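Predicted metal-dependent hydrolase of the TIM-barrel fold (Lactobacillus casei, PDB 2QPX) is of unproven function but carries a two-zinc site in a TIM-barrel of the amidohydrolase kind and probably acts as a metal-dependent hydrolase. Local coordinates at residues Lys96-Asp101 against Glu324-Ala329; Leu111-Thr116 against Ile122-Ile127. All blocks are in the same frame, centred on the assembly; numbering follows the deposited sequence.

Contact 1. Residues Lys96-Asp101 against Glu324-Ala329; sequences KELLID and EMYGLA
Leu98 of the strand stands opposite Tyr326 of the helix with the backbones well separated: their alpha carbons, the nearest pair across the segments, are 10.2 Å apart, so side chains alone bridge the two. The tyrosine spans most of the distance. Its CG lies anti to the carbonyl carbon (chi1 -79°), and the ring runs out from the helix toward the strand while Leu98 reaches back from the opposite direction. Both leucine methyls settle at one corner of the ring, CD2 at 4.0 Å from Tyr326 CE2 and CD1 at 4.1 Å from the same carbon; CD1 also lies 4.1 Å from Tyr326 OH. CD2 approaches the ring obliquely. Ile100, two residues on, adds a looser touch through the end of its side chain, its CG1 4.4 Å from Tyr326 OH. The contact is small, burying 105 Å² in all; carbon-carbon packing of Leu98 on the ring carries it, with carbon-to-oxygen touches at the hydroxyl. The phenol oxygen finds its polar partner in the backbone carbonyl of His20, a zinc ligand, which is likely to hold the far end of the ring. Phe90 of helix 79-92 meets the tyrosine ring with planes about 55° apart, and Asp16 and Cys19 of strand 14-19 also touch it. In the barrel, strand 95-101 runs between the parallel strands 14-19 and 124-127, and Tyr326 extends from helix 323-342 to strands 95-101 and 14-19, while Leu328 of that helix packs on Phe346 of a neighbouring subunit.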
loop_
_atom_site.group_PDB
_atom_site.type_symbol
_atom_site.label_atom_id
_atom_site.label_comp_id
_atom_site.label_asym_id
_atom_site.label_seq_id
_atom_site.Cartn_x
_atom_site.Cartn_y
_atom_site.Cartn_z
ATOM N N LYS A 96 -24.996 20.720 -5.165
ATOM C CA LYS A 96 -25.354 22.145 -5.061
ATOM C C LYS A 96 -24.399 23.106 -5.749
ATOM O O LYS A 96 -24.748 24.255 -5.969
ATOM C CB LYS A 96 -25.549 22.554 -3.598
ATOM C CG LYS A 96 -26.727 21.846 -2.914
ATOM C CD LYS A 96 -28.066 22.139 -3.561
ATOM C CE LYS A 96 -29.162 21.369 -2.809
ATOM N NZ LYS A 96 -30.483 21.700 -3.375
ATOM N N GLU A 97 -23.191 22.667 -6.108
ATOM C CA GLU A 97 -22.250 23.525 -6.847
ATOM C C GLU A 97 -21.189 22.643 -7.486
ATOM O O GLU A 97 -20.822 21.641 -6.893
ATOM C CB GLU A 97 -21.606 24.569 -5.935
ATOM C CG GLU A 97 -20.852 25.653 -6.693
ATOM C CD GLU A 97 -20.204 26.677 -5.832
ATOM O OE1 GLU A 97 -19.838 26.345 -4.689
ATOM O OE2 GLU A 97 -20.063 27.826 -6.330
ATOM N N LEU A 98 -20.715 23.050 -8.664
ATOM C CA LEU A 98 -19.581 22.441 -9.335
ATOM C C LEU A 98 -18.470 23.450 -9.486
ATOM O O LEU A 98 -18.702 24.556 -9.961
ATOM C CB LEU A 98 -19.973 21.970 -10.721
ATOM C CG LEU A 98 -21.197 21.022 -10.836
ATOM C CD1 LEU A 98 -21.374 20.616 -12.323
ATOM C CD2 LEU A 98 -21.198 19.854 -9.847
ATOM N N LEU A 99 -17.245 23.053 -9.123
ATOM C CA LEU A 99 -16.057 23.845 -9.431
ATOM C C LEU A 99 -15.275 23.091 -10.512
ATOM O O LEU A 99 -14.705 22.032 -10.249
ATOM C CB LEU A 99 -15.202 24.093 -8.183
ATOM C CG LEU A 99 -15.926 24.517 -6.899
ATOM C CD1 LEU A 99 -14.932 24.839 -5.764
ATOM C CD2 LEU A 99 -16.846 25.695 -7.179
ATOM N N ILE A 100 -15.275 23.634 -11.723
ATOM C CA ILE A 100 -14.739 22.985 -12.906
ATOM C C ILE A 100 -13.321 23.506 -13.217
ATOM O O ILE A 100 -13.087 24.712 -13.366
ATOM C CB ILE A 100 -15.620 23.192 -14.136
ATOM C CG1 ILE A 100 -16.922 22.361 -13.966
ATOM C CG2 ILE A 100 -14.873 22.846 -15.427
ATOM C CD1 ILE A 100 -17.937 22.454 -15.092
ATOM N N ASP A 101 -12.385 22.562 -13.280
ATOM C CA ASP A 101 -11.036 22.807 -13.782
ATOM C C ASP A 101 -11.155 22.976 -15.300
ATOM O O ASP A 101 -11.379 22.014 -16.040
ATOM C CB ASP A 101 -10.136 21.628 -13.398
ATOM C CG ASP A 101 -8.792 21.624 -14.115
ATOM O OD1 ASP A 101 -8.445 22.499 -14.925
ATOM O OD2 ASP A 101 -8.102 20.643 -13.824
ATOM N N GLU A 324 -23.729 10.723 -15.698
ATOM C CA GLU A 324 -23.520 9.417 -15.040
ATOM C C GLU A 324 -22.226 9.355 -14.241
ATOM O O GLU A 324 -22.173 8.671 -13.214
ATOM C CB GLU A 324 -23.502 8.267 -16.046
ATOM C CG GLU A 324 -24.815 7.999 -16.733
ATOM C CD GLU A 324 -25.080 8.821 -18.002
ATOM O OE1 GLU A 324 -24.456 9.866 -18.234
ATOM O OE2 GLU A 324 -26.024 8.447 -18.739
HETATM N N MSE A 325 -21.171 10.000 -14.732
HETATM C CA MSE A 325 -19.907 9.914 -14.037
HETATM C C MSE A 325 -19.993 10.716 -12.745
HETATM O O MSE A 325 -19.419 10.321 -11.731
HETATM C CB MSE A 325 -18.757 10.386 -14.916
HETATM C CG MSE A 325 -17.358 10.237 -14.297
HETATM SE SE MSE A 325 -15.961 10.545 -15.572
HETATM C CE MSE A 325 -14.420 10.293 -14.367
ATOM N N TYR A 326 -20.679 11.874 -12.787
ATOM C CA TYR A 326 -20.937 12.607 -11.572
ATOM C C TYR A 326 -21.791 11.789 -10.581
ATOM O O TYR A 326 -21.484 11.700 -9.360
ATOM C CB TYR A 326 -21.691 13.903 -11.896
ATOM C CG TYR A 326 -20.812 15.040 -12.437
ATOM C CD1 TYR A 326 -20.538 15.181 -13.785
ATOM C CD2 TYR A 326 -20.235 15.962 -11.555
ATOM C CE1 TYR A 326 -19.740 16.215 -14.239
ATOM C CE2 TYR A 326 -19.450 17.011 -12.002
ATOM C CZ TYR A 326 -19.224 17.138 -13.338
ATOM O OH TYR A 326 -18.450 18.196 -13.737
ATOM N N GLY A 327 -22.885 11.228 -11.090
ATOM C CA GLY A 327 -23.787 10.441 -10.253
ATOM C C GLY A 327 -23.122 9.250 -9.596
ATOM O O GLY A 327 -23.383 8.969 -8.414
ATOM N N LEU A 328 -22.315 8.520 -10.360
ATOM C CA LEU A 328 -21.667 7.325 -9.791
ATOM C C LEU A 328 -20.710 7.678 -8.650
ATOM O O LEU A 328 -20.683 7.022 -7.614
ATOM C CB LEU A 328 -20.969 6.473 -10.844
ATOM C CG LEU A 328 -20.415 5.119 -10.373
ATOM C CD1 LEU A 328 -21.508 4.283 -9.793
ATOM C CD2 LEU A 328 -19.732 4.388 -11.544
ATOM N N ALA A 329 -19.983 8.783 -8.814
ATOM C CA ALA A 329 -19.097 9.269 -7.771
ATOM C C ALA A 329 -19.886 9.564 -6.530
ATOM O O ALA A 329 -19.505 9.177 -5.420
ATOM C CB ALA A 329 -18.315 10.557 -8.244
#

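Contact 2. Residues Leu111-Thr116 against Ile122-Ile127; sequences LDLDQT and IPVKAI. With EDO (1,2-ethanediol), chain D.
Leu113, in the first turn of helix 113-120, spreads its two methyls over strand 124-127: CD2 meets Val124 CG1 at 3.9 Å, and CD1 meets Ala126 CB at the same distance of 3.9 Å. Its CG is anti to the carbonyl carbon (chi1 -59°), and the side chain slants across that of Val124. The other valine methyl, CG2, is met by Thr116 CG2 at 4.0 Å, the two side chains crossing at about a right angle. Thr116 thus turns its methyl to the strand and its hydroxyl back to the helix start, where OG1 donates to Asp112 O at 2.9 Å. Thr116 N binds that carbonyl from the opposite face of its plane. Asp112 is the N-cap: its OD1 accepts from Gln115 N at 2.8 Å, on the anti side of the carboxylate. A valine here, lacking the hydroxyl, would probably leave Asp112 O held by the backbone N alone at this helix start, the side chain then less firmly fixed in rotation. A 1,2-ethanediol, probably from the crystallisation liquor, lies beside Leu113 and takes an almost straight bond from Val124 N to its O2 (3.1 Å, 168°), while its O1 donates to Val124 O at 2.6 Å. Within the beta-alpha-beta unit that begins with strand 95-101, apolar groups thus join helix 113-120 to strand 124-127, while the bonds to Asp112 O and OD1 stay within the helix start.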
loop_
_atom_site.group_PDB
_atom_site.type_symbol
_atom_site.label_atom_id
_atom_site.label_comp_id
_atom_site.label_asym_id
_atom_site.label_seq_id
_atom_site.Cartn_x
_atom_site.Cartn_y
_atom_site.Cartn_z
ATOM N N LEU A 111 -18.399 24.437 -23.139
ATOM C CA LEU A 111 -17.366 25.271 -22.486
ATOM C C LEU A 111 -17.950 26.417 -21.663
ATOM O O LEU A 111 -17.329 26.922 -20.716
ATOM C CB LEU A 111 -16.403 25.843 -23.533
ATOM C CG LEU A 111 -15.604 24.812 -24.305
ATOM C CD1 LEU A 111 -14.818 25.481 -25.425
ATOM C CD2 LEU A 111 -14.685 24.034 -23.319
ATOM N N ASP A 112 -19.150 26.857 -21.992
ATOM C CA ASP A 112 -19.698 28.004 -21.332
ATOM C C ASP A 112 -20.231 27.618 -19.959
ATOM O O ASP A 112 -21.036 26.690 -19.822
ATOM C CB ASP A 112 -20.768 28.623 -22.236
ATOM C CG ASP A 112 -21.337 29.908 -21.690
ATOM O OD1 ASP A 112 -22.090 29.901 -20.707
ATOM O OD2 ASP A 112 -21.005 30.975 -22.245
ATOM N N LEU A 113 -19.761 28.298 -18.919
ATOM C CA LEU A 113 -20.152 27.949 -17.562
ATOM C C LEU A 113 -21.583 28.307 -17.239
ATOM O O LEU A 113 -22.220 27.614 -16.450
ATOM C CB LEU A 113 -19.212 28.601 -16.557
ATOM C CG LEU A 113 -17.747 28.214 -16.723
ATOM C CD1 LEU A 113 -16.990 28.945 -15.640
ATOM C CD2 LEU A 113 -17.595 26.695 -16.647
ATOM N N ASP A 114 -22.098 29.398 -17.830
ATOM C CA ASP A 114 -23.490 29.753 -17.656
ATOM C C ASP A 114 -24.387 28.692 -18.311
ATOM O O ASP A 114 -25.406 28.312 -17.740
ATOM C CB ASP A 114 -23.778 31.143 -18.258
ATOM C CG ASP A 114 -23.115 32.242 -17.492
ATOM O OD1 ASP A 114 -23.272 32.325 -16.260
ATOM O OD2 ASP A 114 -22.412 33.019 -18.143
ATOM N N GLN A 115 -24.031 28.229 -19.495
ATOM C CA GLN A 115 -24.764 27.141 -20.141
ATOM C C GLN A 115 -24.704 25.861 -19.323
ATOM O O GLN A 115 -25.686 25.132 -19.227
ATOM C CB GLN A 115 -24.265 26.835 -21.538
ATOM C CG GLN A 115 -24.489 27.932 -22.556
ATOM C CD GLN A 115 -23.889 27.565 -23.907
ATOM O OE1 GLN A 115 -23.566 26.374 -24.206
ATOM N NE2 GLN A 115 -23.735 28.587 -24.748
ATOM N N THR A 116 -23.531 25.569 -18.755
ATOM C CA THR A 116 -23.412 24.397 -17.892
ATOM C C THR A 116 -24.337 24.545 -16.680
ATOM O O THR A 116 -25.036 23.603 -16.316
ATOM C CB THR A 116 -21.972 24.178 -17.430
ATOM O OG1 THR A 116 -21.103 24.109 -18.576
ATOM C CG2 THR A 116 -21.842 22.870 -16.621
ATOM N N ILE A 122 -27.541 24.162 -11.132
ATOM C CA ILE A 122 -26.819 24.619 -9.958
ATOM C C ILE A 122 -25.671 25.502 -10.424
ATOM O O ILE A 122 -25.261 25.429 -11.572
ATOM C CB ILE A 122 -26.308 23.424 -9.091
ATOM C CG1 ILE A 122 -25.468 22.442 -9.914
ATOM C CG2 ILE A 122 -27.504 22.686 -8.392
ATOM C CD1 ILE A 122 -24.786 21.334 -9.105
ATOM N N PRO A 123 -25.140 26.331 -9.514
ATOM C CA PRO A 123 -24.006 27.171 -9.898
ATOM C C PRO A 123 -22.738 26.397 -10.256
ATOM O O PRO A 123 -22.464 25.327 -9.692
ATOM C CB PRO A 123 -23.783 28.051 -8.674
ATOM C CG PRO A 123 -24.477 27.358 -7.554
ATOM C CD PRO A 123 -25.630 26.631 -8.161
ATOM N N VAL A 124 -21.969 26.979 -11.173
ATOM C CA VAL A 124 -20.747 26.375 -11.720
ATOM C C VAL A 124 -19.692 27.478 -11.775
ATOM O O VAL A 124 -19.952 28.551 -12.338
ATOM C CB VAL A 124 -20.984 25.797 -13.145
ATOM C CG1 VAL A 124 -19.686 25.220 -13.752
ATOM C CG2 VAL A 124 -22.120 24.748 -13.115
ATOM N N LYS A 125 -18.541 27.242 -11.149
ATOM C CA LYS A 125 -17.438 28.201 -11.138
ATOM C C LYS A 125 -16.169 27.539 -11.679
ATOM O O LYS A 125 -16.078 26.306 -11.779
ATOM C CB LYS A 125 -17.191 28.736 -9.748
ATOM C CG LYS A 125 -18.491 29.224 -9.064
ATOM C CD LYS A 125 -18.479 30.601 -8.632
ATOM C CE LYS A 125 -19.819 30.982 -7.984
ATOM N NZ LYS A 125 -19.611 31.848 -6.739
ATOM N N ALA A 126 -15.193 28.370 -12.030
ATOM C CA ALA A 126 -13.953 27.929 -12.682
ATOM C C ALA A 126 -12.773 27.860 -11.712
ATOM O O ALA A 126 -12.550 28.749 -10.874
ATOM C CB ALA A 126 -13.587 28.919 -13.817
ATOM N N ILE A 127 -11.966 26.836 -11.933
ATOM C CA ILE A 127 -10.630 26.610 -11.333
ATOM C C ILE A 127 -9.583 26.851 -12.417
ATOM O O ILE A 127 -9.725 26.392 -13.553
ATOM C CB ILE A 127 -10.473 25.169 -10.763
ATOM C CG1 ILE A 127 -11.495 24.908 -9.618
ATOM C CG2 ILE A 127 -9.019 24.850 -10.320
ATOM C CD1 ILE A 127 -11.237 25.641 -8.294
HETATM C C1 EDO D . -21.928 30.049 -14.125
HETATM O O1 EDO D . -20.846 30.738 -13.458
HETATM C C2 EDO D . -23.208 30.294 -13.349
HETATM O O2 EDO D . -23.186 29.677 -12.054
#

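Strand 95-101 is shared ground: it supplies one side of contact 1 and, as the neighbour of strand 124-127, borders contact 2, with the centres of the two contacts 12 Å apart. Probable hydrogen bonds join them in parallel-sheet fashion, Ile100 N to Lys125 O and Ile100 O to Ile127 N, each 2.8 Å. Ile100 touches both Tyr326 and Val124 and so links the two contacts through its side chain as well. Contact 1 lies nearer the metals: the side chain of Ile100 is about 9 Å from a zinc ion, that of Ala126 about 13 Å. In sequence, the residues of contact 2 all fall between the two segments of contact 1.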